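Local coordinates for C2 domain protein (Scophthalmus maximus, PDB 3W56), which binds calcium ions through the loops of its C2 domain, probably attaches to phospholipid membranes and may take part in pore formation, at residues 26-32 with 122-128; 41-46 with 58-64; 80-86 with 101-107. One frame throughout, in Å; residues are numbered along the deposited sequence.

Contact 1: residues 26-32 with 122-128; sequences LYNLRVR and TLHYMYT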
loop_
_atom_site.group_PDB
_atom_site.type_symbol
_atom_site.label_atom_id
_atom_site.label_comp_id
_atom_site.label_asym_id
_atom_site.label_seq_id
_atom_site.Cartn_x
_atom_site.Cartn_y
_atom_site.Cartn_z
ATOM N N LEU A 26 -4.348 -3.469 -7.295
ATOM C CA LEU A 26 -4.305 -2.631 -6.085
ATOM C C LEU A 26 -4.236 -1.207 -6.602
ATOM O O LEU A 26 -3.443 -0.905 -7.532
ATOM C CB LEU A 26 -3.104 -2.959 -5.278
ATOM C CG LEU A 26 -2.837 -1.998 -4.094
ATOM C CD1 LEU A 26 -3.912 -2.199 -3.007
ATOM C CD2 LEU A 26 -1.507 -2.293 -3.582
ATOM N N TYR A 27 -5.050 -0.303 -6.072
ATOM C CA TYR A 27 -5.157 1.036 -6.661
ATOM C C TYR A 27 -5.765 1.990 -5.699
ATOM O O TYR A 27 -6.170 1.568 -4.578
ATOM C CB TYR A 27 -5.916 0.996 -7.987
ATOM C CG TYR A 27 -7.339 0.419 -7.930
ATOM C CD1 TYR A 27 -8.478 1.238 -8.116
ATOM C CD2 TYR A 27 -7.533 -0.917 -7.763
ATOM C CE1 TYR A 27 -9.820 0.694 -8.086
ATOM C CE2 TYR A 27 -8.824 -1.510 -7.735
ATOM C CZ TYR A 27 -9.975 -0.696 -7.887
ATOM O OH TYR A 27 -11.206 -1.263 -7.905
ATOM N N ASN A 28 -5.780 3.260 -6.086
ATOM C CA ASN A 28 -6.351 4.342 -5.240
ATOM C C ASN A 28 -5.703 4.430 -3.874
ATOM O O ASN A 28 -6.384 4.724 -2.872
ATOM C CB ASN A 28 -7.914 4.305 -5.163
ATOM C CG ASN A 28 -8.555 4.516 -6.550
ATOM O OD1 ASN A 28 -7.822 4.834 -7.549
ATOM N ND2 ASN A 28 -9.835 4.226 -6.666
ATOM N N LEU A 29 -4.381 4.245 -3.804
ATOM C CA LEU A 29 -3.617 4.479 -2.609
ATOM C C LEU A 29 -3.552 5.951 -2.209
ATOM O O LEU A 29 -3.218 6.847 -2.983
ATOM C CB LEU A 29 -2.204 3.913 -2.777
ATOM C CG LEU A 29 -2.130 2.458 -3.107
ATOM C CD1 LEU A 29 -0.646 2.284 -3.660
ATOM C CD2 LEU A 29 -2.275 1.757 -1.845
ATOM N N ARG A 30 -3.923 6.231 -0.965
ATOM C CA ARG A 30 -3.712 7.600 -0.498
ATOM C C ARG A 30 -3.611 7.523 1.016
ATOM O O ARG A 30 -4.167 6.602 1.644
ATOM C CB ARG A 30 -4.888 8.481 -0.908
ATOM C CG ARG A 30 -6.181 7.947 -0.346
ATOM C CD ARG A 30 -7.211 8.057 -1.355
ATOM N NE ARG A 30 -8.507 7.758 -0.765
ATOM C CZ ARG A 30 -9.170 6.620 -0.881
ATOM N NH1 ARG A 30 -8.711 5.481 -1.476
ATOM N NH2 ARG A 30 -10.362 6.578 -0.289
ATOM N N VAL A 31 -2.902 8.481 1.589
ATOM C CA VAL A 31 -2.816 8.492 3.051
ATOM C C VAL A 31 -3.247 9.825 3.532
ATOM O O VAL A 31 -2.968 10.847 2.950
ATOM C CB VAL A 31 -1.381 8.340 3.523
ATOM C CG1 VAL A 31 -1.284 8.505 5.036
ATOM C CG2 VAL A 31 -0.829 6.942 3.150
ATOM N N ARG A 32 -3.881 9.795 4.701
ATOM C CA ARG A 32 -4.127 11.060 5.291
ATOM C C ARG A 32 -3.442 10.997 6.636
ATOM O O ARG A 32 -3.532 9.974 7.335
ATOM C CB ARG A 32 -5.602 11.244 5.455
ATOM C CG ARG A 32 -6.178 10.335 6.448
ATOM C CD ARG A 32 -6.939 11.247 7.430
ATOM N NE ARG A 32 -8.283 11.546 6.959
ATOM C CZ ARG A 32 -9.206 10.611 6.722
ATOM N NH1 ARG A 32 -10.424 10.963 6.324
ATOM N NH2 ARG A 32 -8.906 9.317 6.903
ATOM N N THR A 122 -3.687 7.243 8.182
ATOM C CA THR A 122 -4.439 6.128 7.616
ATOM C C THR A 122 -4.134 6.023 6.131
ATOM O O THR A 122 -4.232 7.010 5.403
ATOM C CB THR A 122 -5.965 6.329 7.785
ATOM O OG1 THR A 122 -6.220 6.552 9.186
ATOM C CG2 THR A 122 -6.757 5.075 7.327
ATOM N N LEU A 123 -3.830 4.804 5.719
ATOM C CA LEU A 123 -3.649 4.539 4.278
ATOM C C LEU A 123 -5.004 3.969 3.833
ATOM O O LEU A 123 -5.531 2.975 4.419
ATOM C CB LEU A 123 -2.618 3.420 4.114
ATOM C CG LEU A 123 -2.491 2.846 2.687
ATOM C CD1 LEU A 123 -1.895 3.818 1.588
ATOM C CD2 LEU A 123 -1.595 1.537 2.740
ATOM N N HIS A 124 -5.578 4.530 2.764
ATOM C CA HIS A 124 -6.799 4.014 2.173
ATOM C C HIS A 124 -6.444 3.426 0.829
ATOM O O HIS A 124 -5.520 3.909 0.192
ATOM C CB HIS A 124 -7.806 5.158 1.931
ATOM C CG HIS A 124 -8.108 5.977 3.148
ATOM N ND1 HIS A 124 -8.943 5.513 4.134
ATOM C CD2 HIS A 124 -7.701 7.212 3.538
ATOM C CE1 HIS A 124 -9.025 6.412 5.105
ATOM N NE2 HIS A 124 -8.294 7.457 4.771
ATOM N N TYR A 125 -7.100 2.358 0.469
ATOM C CA TYR A 125 -6.754 1.687 -0.798
ATOM C C TYR A 125 -7.932 0.878 -1.248
ATOM O O TYR A 125 -8.897 0.597 -0.506
ATOM C CB TYR A 125 -5.523 0.807 -0.595
ATOM C CG TYR A 125 -5.723 -0.336 0.391
ATOM C CD1 TYR A 125 -6.032 -1.640 -0.095
ATOM C CD2 TYR A 125 -5.587 -0.149 1.768
ATOM C CE1 TYR A 125 -6.159 -2.708 0.756
ATOM C CE2 TYR A 125 -5.733 -1.251 2.668
ATOM C CZ TYR A 125 -6.028 -2.532 2.136
ATOM O OH TYR A 125 -6.159 -3.652 2.958
ATOM N N MET A 126 -7.873 0.457 -2.499
ATOM C CA MET A 126 -8.896 -0.358 -3.068
ATOM C C MET A 126 -8.167 -1.529 -3.689
ATOM O O MET A 126 -7.003 -1.421 -4.098
ATOM C CB MET A 126 -9.700 0.368 -4.152
ATOM C CG MET A 126 -10.611 1.352 -3.510
ATOM S SD MET A 126 -11.691 2.056 -4.746
ATOM C CE MET A 126 -12.610 0.611 -5.312
ATOM N N TYR A 127 -8.872 -2.636 -3.744
ATOM C CA TYR A 127 -8.363 -3.691 -4.649
ATOM C C TYR A 127 -9.482 -4.408 -5.293
ATOM O O TYR A 127 -10.603 -4.472 -4.793
ATOM C CB TYR A 127 -7.405 -4.661 -3.909
ATOM C CG TYR A 127 -8.128 -5.675 -3.069
ATOM C CD1 TYR A 127 -8.560 -6.896 -3.616
ATOM C CD2 TYR A 127 -8.397 -5.422 -1.724
ATOM C CE1 TYR A 127 -9.243 -7.839 -2.797
ATOM C CE2 TYR A 127 -9.048 -6.332 -0.924
ATOM C CZ TYR A 127 -9.473 -7.537 -1.475
ATOM O OH TYR A 127 -10.142 -8.405 -0.622
ATOM N N THR A 128 -9.189 -4.952 -6.469
ATOM C CA THR A 128 -10.105 -5.815 -7.204
ATOM C C THR A 128 -9.432 -7.178 -7.455
ATOM O O THR A 128 -8.322 -7.219 -7.999
ATOM C CB THR A 128 -10.513 -5.159 -8.540
ATOM O OG1 THR A 128 -11.383 -4.037 -8.259
ATOM C CG2 THR A 128 -11.319 -6.143 -9.377
HETATM O O HOH W 1 -10.424 3.059 -0.235
#

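Contact 2: residues 41-46 with 58-64; sequences ITDGYV and TSVNHNN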
loop_
_atom_site.group_PDB
_atom_site.type_symbol
_atom_site.label_atom_id
_atom_site.label_comp_id
_atom_site.label_asym_id
_atom_site.label_seq_id
_atom_site.Cartn_x
_atom_site.Cartn_y
_atom_site.Cartn_z
ATOM N N ILE A 41 8.603 16.920 7.072
ATOM C CA ILE A 41 7.324 16.307 6.699
ATOM C C ILE A 41 7.565 14.957 5.985
ATOM O O ILE A 41 8.551 14.795 5.274
ATOM C CB ILE A 41 6.438 17.265 5.850
ATOM C CG1 ILE A 41 6.386 18.663 6.502
ATOM C CG2 ILE A 41 5.044 16.677 5.682
ATOM C CD1 ILE A 41 5.559 19.715 5.748
ATOM N N THR A 42 6.676 13.986 6.198
ATOM C CA THR A 42 6.877 12.632 5.675
ATOM C C THR A 42 7.173 12.563 4.138
ATOM O O THR A 42 6.531 13.231 3.353
ATOM C CB THR A 42 5.690 11.703 6.075
ATOM O OG1 THR A 42 5.714 11.432 7.484
ATOM C CG2 THR A 42 5.835 10.366 5.356
ATOM N N ASP A 43 8.163 11.768 3.713
ATOM C CA ASP A 43 8.389 11.485 2.288
ATOM C C ASP A 43 7.896 10.079 1.954
ATOM O O ASP A 43 8.696 9.136 1.871
ATOM C CB ASP A 43 9.872 11.640 1.885
ATOM C CG ASP A 43 10.392 13.027 2.141
ATOM O OD1 ASP A 43 9.852 13.975 1.529
ATOM O OD2 ASP A 43 11.308 13.179 2.982
ATOM N N GLY A 44 6.576 9.935 1.799
ATOM C CA GLY A 44 5.966 8.622 1.822
ATOM C C GLY A 44 6.050 7.842 0.538
ATOM O O GLY A 44 6.067 8.360 -0.580
ATOM N N TYR A 45 6.061 6.535 0.712
ATOM C CA TYR A 45 5.870 5.601 -0.343
ATOM C C TYR A 45 5.294 4.339 0.234
ATOM O O TYR A 45 5.331 4.092 1.466
ATOM C CB TYR A 45 7.189 5.345 -1.183
ATOM C CG TYR A 45 8.297 4.570 -0.454
ATOM C CD1 TYR A 45 8.513 3.243 -0.741
ATOM C CD2 TYR A 45 9.090 5.192 0.467
ATOM C CE1 TYR A 45 9.517 2.499 -0.068
ATOM C CE2 TYR A 45 10.110 4.510 1.111
ATOM C CZ TYR A 45 10.301 3.170 0.838
ATOM O OH TYR A 45 11.316 2.433 1.450
ATOM N N VAL A 46 4.758 3.507 -0.647
ATOM C CA VAL A 46 4.088 2.251 -0.278
ATOM C C VAL A 46 4.701 1.022 -0.918
ATOM O O VAL A 46 4.958 0.979 -2.135
ATOM C CB VAL A 46 2.577 2.327 -0.652
ATOM C CG1 VAL A 46 1.822 1.147 -0.101
ATOM C CG2 VAL A 46 2.003 3.659 -0.130
ATOM N N THR A 58 5.373 2.194 -4.722
ATOM C CA THR A 58 5.219 3.504 -5.313
ATOM C C THR A 58 6.491 4.351 -5.336
ATOM O O THR A 58 7.410 4.153 -4.555
ATOM C CB THR A 58 4.179 4.362 -4.559
ATOM O OG1 THR A 58 4.639 4.745 -3.239
ATOM C CG2 THR A 58 2.849 3.593 -4.420
ATOM N N SER A 59 6.432 5.383 -6.176
ATOM C CA SER A 59 7.315 6.526 -6.051
ATOM C C SER A 59 7.136 7.250 -4.705
ATOM O O SER A 59 6.154 7.065 -3.963
ATOM C CB SER A 59 7.142 7.478 -7.268
ATOM O OG SER A 59 5.854 8.145 -7.233
ATOM N N VAL A 60 8.153 8.006 -4.327
ATOM C CA VAL A 60 8.140 8.824 -3.144
ATOM C C VAL A 60 7.366 10.105 -3.414
ATOM O O VAL A 60 7.569 10.829 -4.424
ATOM C CB VAL A 60 9.554 9.151 -2.649
ATOM C CG1 VAL A 60 9.455 10.035 -1.425
ATOM C CG2 VAL A 60 10.291 7.856 -2.383
ATOM N N ASN A 61 6.379 10.308 -2.562
ATOM C CA ASN A 61 5.620 11.552 -2.598
ATOM C C ASN A 61 6.190 12.490 -1.534
ATOM O O ASN A 61 5.867 12.434 -0.330
ATOM C CB ASN A 61 4.112 11.263 -2.505
ATOM C CG ASN A 61 3.223 12.464 -2.890
ATOM O OD1 ASN A 61 3.478 13.602 -2.480
ATOM N ND2 ASN A 61 2.117 12.189 -3.583
ATOM N N HIS A 62 7.087 13.355 -2.022
ATOM C CA HIS A 62 7.927 14.182 -1.155
ATOM C C HIS A 62 7.219 15.281 -0.381
ATOM O O HIS A 62 6.319 15.945 -0.922
ATOM C CB HIS A 62 9.033 14.818 -1.998
ATOM C CG HIS A 62 10.077 13.847 -2.457
ATOM N ND1 HIS A 62 10.136 13.361 -3.748
ATOM C CD2 HIS A 62 11.070 13.220 -1.775
ATOM C CE1 HIS A 62 11.151 12.522 -3.853
ATOM N NE2 HIS A 62 11.726 12.411 -2.668
ATOM N N ASN A 63 7.606 15.457 0.888
ATOM C CA ASN A 63 7.140 16.603 1.677
ATOM C C ASN A 63 5.629 16.703 1.637
ATOM O O ASN A 63 5.069 17.755 1.325
ATOM C CB ASN A 63 7.771 17.887 1.115
ATOM C CG ASN A 63 7.417 19.123 1.927
ATOM O OD1 ASN A 63 7.518 19.113 3.153
ATOM N ND2 ASN A 63 6.988 20.202 1.239
ATOM N N ASN A 64 4.954 15.605 1.953
ATOM C CA ASN A 64 3.497 15.537 1.833
ATOM C C ASN A 64 2.877 14.664 2.934
ATOM O O ASN A 64 3.091 13.438 2.979
ATOM C CB ASN A 64 3.142 15.011 0.454
ATOM C CG ASN A 64 1.680 15.253 0.101
ATOM O OD1 ASN A 64 0.905 15.585 0.972
ATOM N ND2 ASN A 64 1.320 15.052 -1.152
HETATM O O HOH W 2 4.230 11.455 1.406
#

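Contact 3: residues 80-86 with 101-107; sequences ENDILRL and VCQRQIK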
loop_
_atom_site.group_PDB
_atom_site.type_symbol
_atom_site.label_atom_id
_atom_site.label_comp_id
_atom_site.label_asym_id
_atom_site.label_seq_id
_atom_site.Cartn_x
_atom_site.Cartn_y
_atom_site.Cartn_z
ATOM N N GLU A 80 -7.370 -16.259 -4.288
ATOM C CA GLU A 80 -8.150 -15.929 -3.124
ATOM C C GLU A 80 -7.439 -16.440 -1.879
ATOM O O GLU A 80 -6.866 -17.553 -1.882
ATOM C CB GLU A 80 -9.529 -16.533 -3.253
ATOM C CG GLU A 80 -10.472 -16.084 -2.147
ATOM C CD GLU A 80 -11.926 -16.177 -2.562
ATOM O OE1 GLU A 80 -12.251 -17.151 -3.293
ATOM O OE2 GLU A 80 -12.722 -15.273 -2.170
ATOM N N ASN A 81 -7.469 -15.607 -0.839
ATOM C CA ASN A 81 -6.818 -15.797 0.450
ATOM C C ASN A 81 -5.351 -15.570 0.505
ATOM O O ASN A 81 -4.725 -15.763 1.540
ATOM C CB ASN A 81 -7.306 -17.079 1.131
ATOM C CG ASN A 81 -8.790 -17.003 1.415
ATOM O OD1 ASN A 81 -9.266 -15.968 1.875
ATOM N ND2 ASN A 81 -9.533 -18.043 1.077
ATOM N N ASP A 82 -4.785 -15.117 -0.612
ATOM C CA ASP A 82 -3.437 -14.679 -0.546
ATOM C C ASP A 82 -3.450 -13.472 0.401
ATOM O O ASP A 82 -4.472 -12.735 0.525
ATOM C CB ASP A 82 -2.995 -14.153 -1.891
ATOM C CG ASP A 82 -2.616 -15.258 -2.894
ATOM O OD1 ASP A 82 -2.386 -16.436 -2.493
ATOM O OD2 ASP A 82 -2.478 -14.907 -4.096
ATOM N N ILE A 83 -2.296 -13.225 0.986
ATOM C CA ILE A 83 -2.156 -12.141 1.927
ATOM C C ILE A 83 -1.566 -10.964 1.178
ATOM O O ILE A 83 -0.393 -10.986 0.771
ATOM C CB ILE A 83 -1.277 -12.505 3.114
ATOM C CG1 ILE A 83 -1.951 -13.648 3.885
ATOM C CG2 ILE A 83 -1.128 -11.287 4.023
ATOM C CD1 ILE A 83 -3.406 -13.375 4.156
ATOM N N LEU A 84 -2.414 -9.945 1.010
ATOM C CA LEU A 84 -2.024 -8.614 0.512
ATOM C C LEU A 84 -1.388 -7.899 1.694
ATOM O O LEU A 84 -1.991 -7.753 2.748
ATOM C CB LEU A 84 -3.246 -7.814 -0.078
ATOM C CG LEU A 84 -2.979 -6.327 -0.361
ATOM C CD1 LEU A 84 -2.088 -6.151 -1.604
ATOM C CD2 LEU A 84 -4.307 -5.574 -0.560
ATOM N N ARG A 85 -0.128 -7.531 1.555
ATOM C CA ARG A 85 0.577 -6.780 2.568
ATOM C C ARG A 85 1.080 -5.422 2.012
ATOM O O ARG A 85 1.766 -5.312 0.941
ATOM C CB ARG A 85 1.758 -7.660 3.092
ATOM C CG ARG A 85 2.727 -6.923 3.935
ATOM C CD ARG A 85 3.979 -7.773 4.117
ATOM N NE ARG A 85 4.968 -7.126 4.971
ATOM C CZ ARG A 85 5.032 -7.292 6.292
ATOM N NH1 ARG A 85 4.151 -8.082 6.905
ATOM N NH2 ARG A 85 5.988 -6.683 7.011
ATOM N N LEU A 86 0.771 -4.388 2.772
ATOM C CA LEU A 86 1.060 -3.019 2.384
ATOM C C LEU A 86 1.929 -2.450 3.460
ATOM O O LEU A 86 1.629 -2.506 4.631
ATOM C CB LEU A 86 -0.222 -2.198 2.207
ATOM C CG LEU A 86 -1.190 -2.708 1.161
ATOM C CD1 LEU A 86 -2.405 -1.744 0.963
ATOM C CD2 LEU A 86 -0.576 -2.900 -0.193
ATOM N N VAL A 101 2.191 -1.251 8.878
ATOM C CA VAL A 101 1.998 -2.431 8.013
ATOM C C VAL A 101 0.539 -2.899 8.047
ATOM O O VAL A 101 -0.100 -2.931 9.118
ATOM C CB VAL A 101 2.932 -3.578 8.418
ATOM C CG1 VAL A 101 2.516 -4.920 7.780
ATOM C CG2 VAL A 101 4.329 -3.246 8.007
ATOM N N CYS A 102 -0.009 -3.248 6.897
ATOM C CA CYS A 102 -1.287 -3.942 6.926
ATOM C C CYS A 102 -1.318 -5.178 6.076
ATOM O O CYS A 102 -0.696 -5.272 4.978
ATOM C CB CYS A 102 -2.457 -3.025 6.633
ATOM S SG CYS A 102 -2.480 -1.775 7.892
ATOM N N GLN A 103 -2.014 -6.144 6.637
ATOM C CA GLN A 103 -2.149 -7.467 6.086
ATOM C C GLN A 103 -3.613 -7.823 5.989
ATOM O O GLN A 103 -4.408 -7.618 6.939
ATOM C CB GLN A 103 -1.455 -8.452 6.996
ATOM C CG GLN A 103 0.052 -8.310 6.975
ATOM C CD GLN A 103 0.738 -9.527 7.582
ATOM O OE1 GLN A 103 1.526 -10.200 6.915
ATOM N NE2 GLN A 103 0.424 -9.819 8.847
ATOM N N ARG A 104 -3.974 -8.381 4.848
ATOM C CA ARG A 104 -5.360 -8.698 4.577
ATOM C C ARG A 104 -5.472 -9.888 3.616
ATOM O O ARG A 104 -4.793 -9.916 2.604
ATOM C CB ARG A 104 -5.989 -7.479 3.932
ATOM C CG ARG A 104 -7.312 -7.720 3.366
ATOM C CD ARG A 104 -7.904 -6.421 3.002
ATOM N NE ARG A 104 -7.943 -5.456 4.093
ATOM C CZ ARG A 104 -8.745 -5.557 5.170
ATOM N NH1 ARG A 104 -9.577 -6.593 5.300
ATOM N NH2 ARG A 104 -8.731 -4.608 6.117
ATOM N N GLN A 105 -6.365 -10.823 3.904
ATOM C CA GLN A 105 -6.606 -11.895 2.944
ATOM C C GLN A 105 -7.495 -11.359 1.844
ATOM O O GLN A 105 -8.549 -10.778 2.106
ATOM C CB GLN A 105 -7.266 -13.087 3.609
ATOM C CG GLN A 105 -6.300 -14.221 3.992
ATOM C CD GLN A 105 -6.968 -15.289 4.853
ATOM O OE1 GLN A 105 -8.058 -15.064 5.439
ATOM N NE2 GLN A 105 -6.341 -16.458 4.929
ATOM N N ILE A 106 -7.077 -11.545 0.588
ATOM C CA ILE A 106 -7.866 -10.999 -0.498
ATOM C C ILE A 106 -9.014 -11.924 -0.924
ATOM O O ILE A 106 -8.891 -13.154 -0.911
ATOM C CB ILE A 106 -6.981 -10.663 -1.684
ATOM C CG1 ILE A 106 -6.276 -11.958 -2.127
ATOM C CG2 ILE A 106 -5.938 -9.668 -1.253
ATOM C CD1 ILE A 106 -5.552 -11.837 -3.485
ATOM N N LYS A 107 -10.126 -11.296 -1.255
ATOM C CA LYS A 107 -11.394 -11.935 -1.553
ATOM C C LYS A 107 -11.839 -11.480 -2.923
ATOM O O LYS A 107 -11.590 -10.327 -3.322
ATOM C CB LYS A 107 -12.433 -11.555 -0.518
ATOM C CG LYS A 107 -11.939 -11.804 0.863
ATOM C CD LYS A 107 -11.861 -13.277 1.191
ATOM C CE LYS A 107 -10.980 -13.411 2.439
ATOM N NZ LYS A 107 -11.421 -14.498 3.369
#

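Contact 1: residues 26-32 with 122-128
Six backbone hydrogen bonds, in three reciprocal pairs, join strands 26-32 and 122-128, antiparallel with axes 4.6 Å apart. Tyr27 N gives to Met126 O at 3.0 Å and Met126 N to Tyr27 O at 2.9 Å; Arg30 N to His124 O (3.0 Å) and His124 N to Arg30 O (2.7 Å) form the next pair, Arg32 and Thr122 the third (both N to O, 2.9 Å). Between Tyr27 and Arg30 the register slips by one residue, a beta bulge in which Asn28 (phi/psi 57/39) and Leu29 lie opposite Tyr125. Asn28 O accepts from Arg30 NH1 at 2.8 Å, and a water bridges that NH1 to Tyr125 O. These are the two central strands of one sheet of the C2 beta-sandwich: Leu26, Val31 and Leu123 point into the core. On the other face Met126 CB sits over the Tyr27 ring, 3.9 Å from its centroid, in a CH-pi contact, and Asn28 ND2 makes a weak hydrogen bond to Met126 SD (3.4 Å). Tyr27 OH and Thr128 OG1 share a 2.8 Å hydrogen bond; Thr128 OG1 is also hydrogen-bonded to Thr110 OG1, and His124 ND1 to Asp114 OD2. Arg32 NH2 and His124 NE2, 2.9 Å apart, are too poorly angled to hydrogen-bond.

Contact 2: residues 41-46 with 58-64
Asp43 OD1 accepts Asn63 N at 2.8 Å, and Asn61 N gives to Gly44 O, also at 2.8 Å, the stronger half of a single antiparallel bridge whose return bond, Gly44 N to Asn61 O, is weak at 3.4 Å. A water at 2.8 Å from Gly44 N and 2.6 Å from Asn61 O helps fill that gap. Thr58 pairs with Val46 twice: its N donates to Val46 O and its OG1 accepts Val46 N, both at 2.9 Å, a hydroxyl replacing a strand carbonyl. At the loop end Asn64 N reaches Thr42 O (3.2 Å). Packing is modest: Val60 CG1 lies 3.7 Å from Asp43 CB and Val60 CG2 4.1 Å from Tyr45 CD2. Asp43 N is hydrogen-bonded to OD1 of Asp90, another calcium ligand. Ile41, Asp43 and Asn63 are ligands of the third calcium ion seen in this protein, and Asp43 of the first (both absent from this model); the pairing sets two calcium-binding loops side by side at the end that probably faces the membrane, as in C2 domains generally.

Contact 3: residues 80-86 with 101-107
This is an antiparallel beta hairpin contact at the edge of the second sheet of the C2 sandwich: strand 97-105 is outermost within the chain, and strand 83-90 lies between it and strand 44-50. The two short strand segments run at 162° with axes 4.5 Å apart. Reciprocal backbone bonds tie Leu86 to Cys102 (Leu86 N to Cys102 O 2.8 Å, Cys102 N to Leu86 O 2.9 Å) and Leu84 to Arg104 (Leu84 N to Arg104 O 2.9 Å, Arg104 N to Leu84 O 3.0 Å). Beyond the regular strands the pairing goes on, with Ile106 N donating to Asp82 O at 2.9 Å and Asn81 N to Ile106 O at 2.8 Å. Asn81, with phi/psi 76/5, turns the chain just before the strand.

Leu84 and Leu86 point into the sandwich and pack on Tyr125 of the facing sheet; Ile106 joins them, its CG2 3.5 Å from Leu84 CB. Arg104 and Cys102 share this side, but Arg104 NE is hydrogen-bonded to Tyr125 OH, and Cys102 forms a disulfide with Cys115 that ties the two sheets together. The other face carries Ile83, Arg85, Gln103 and Gln105. There Val101 CG1 lies over the Arg85 guanidinium, 3.7 Å from NH1, which makes a weak 3.4 Å hydrogen bond to Gln103 OE1, while Arg85 NE forms a salt bridge with Glu87. Lys107 NZ to Asn81 OD1, 3.0 Å, is weak too. Strong hydrogen bonds across the hairpin are thus all backbone ones, side-chain ones are weak, and the leucines mainly tie it to the other sheet.

Contacts 1 and 3 each hold two neighbouring strands, one pair in each sheet, and meet across the core: Leu26 CD2 packs on Leu86 CD2 at 3.6 Å, while Tyr125 OH and Tyr127 OH hydrogen-bond to Arg104 NE and the backbone N of Lys107. All three are partly buried: contact 1 most (7 of 14 residues buried), then contact 2 (5 of 13), then contact 3 (3 of 14). Contact 2 joins a strand start to a loop through irregular backbone, side-chain and water bonds; its 41-46 segment enters the sheet holding contact 3 without touching that contact, yet Thr58 CG2 packs on Leu29 CD1 of contact 1 (3.8 Å). Calcium ligands occur only in contact 2, the disulfide cysteine in contact 3.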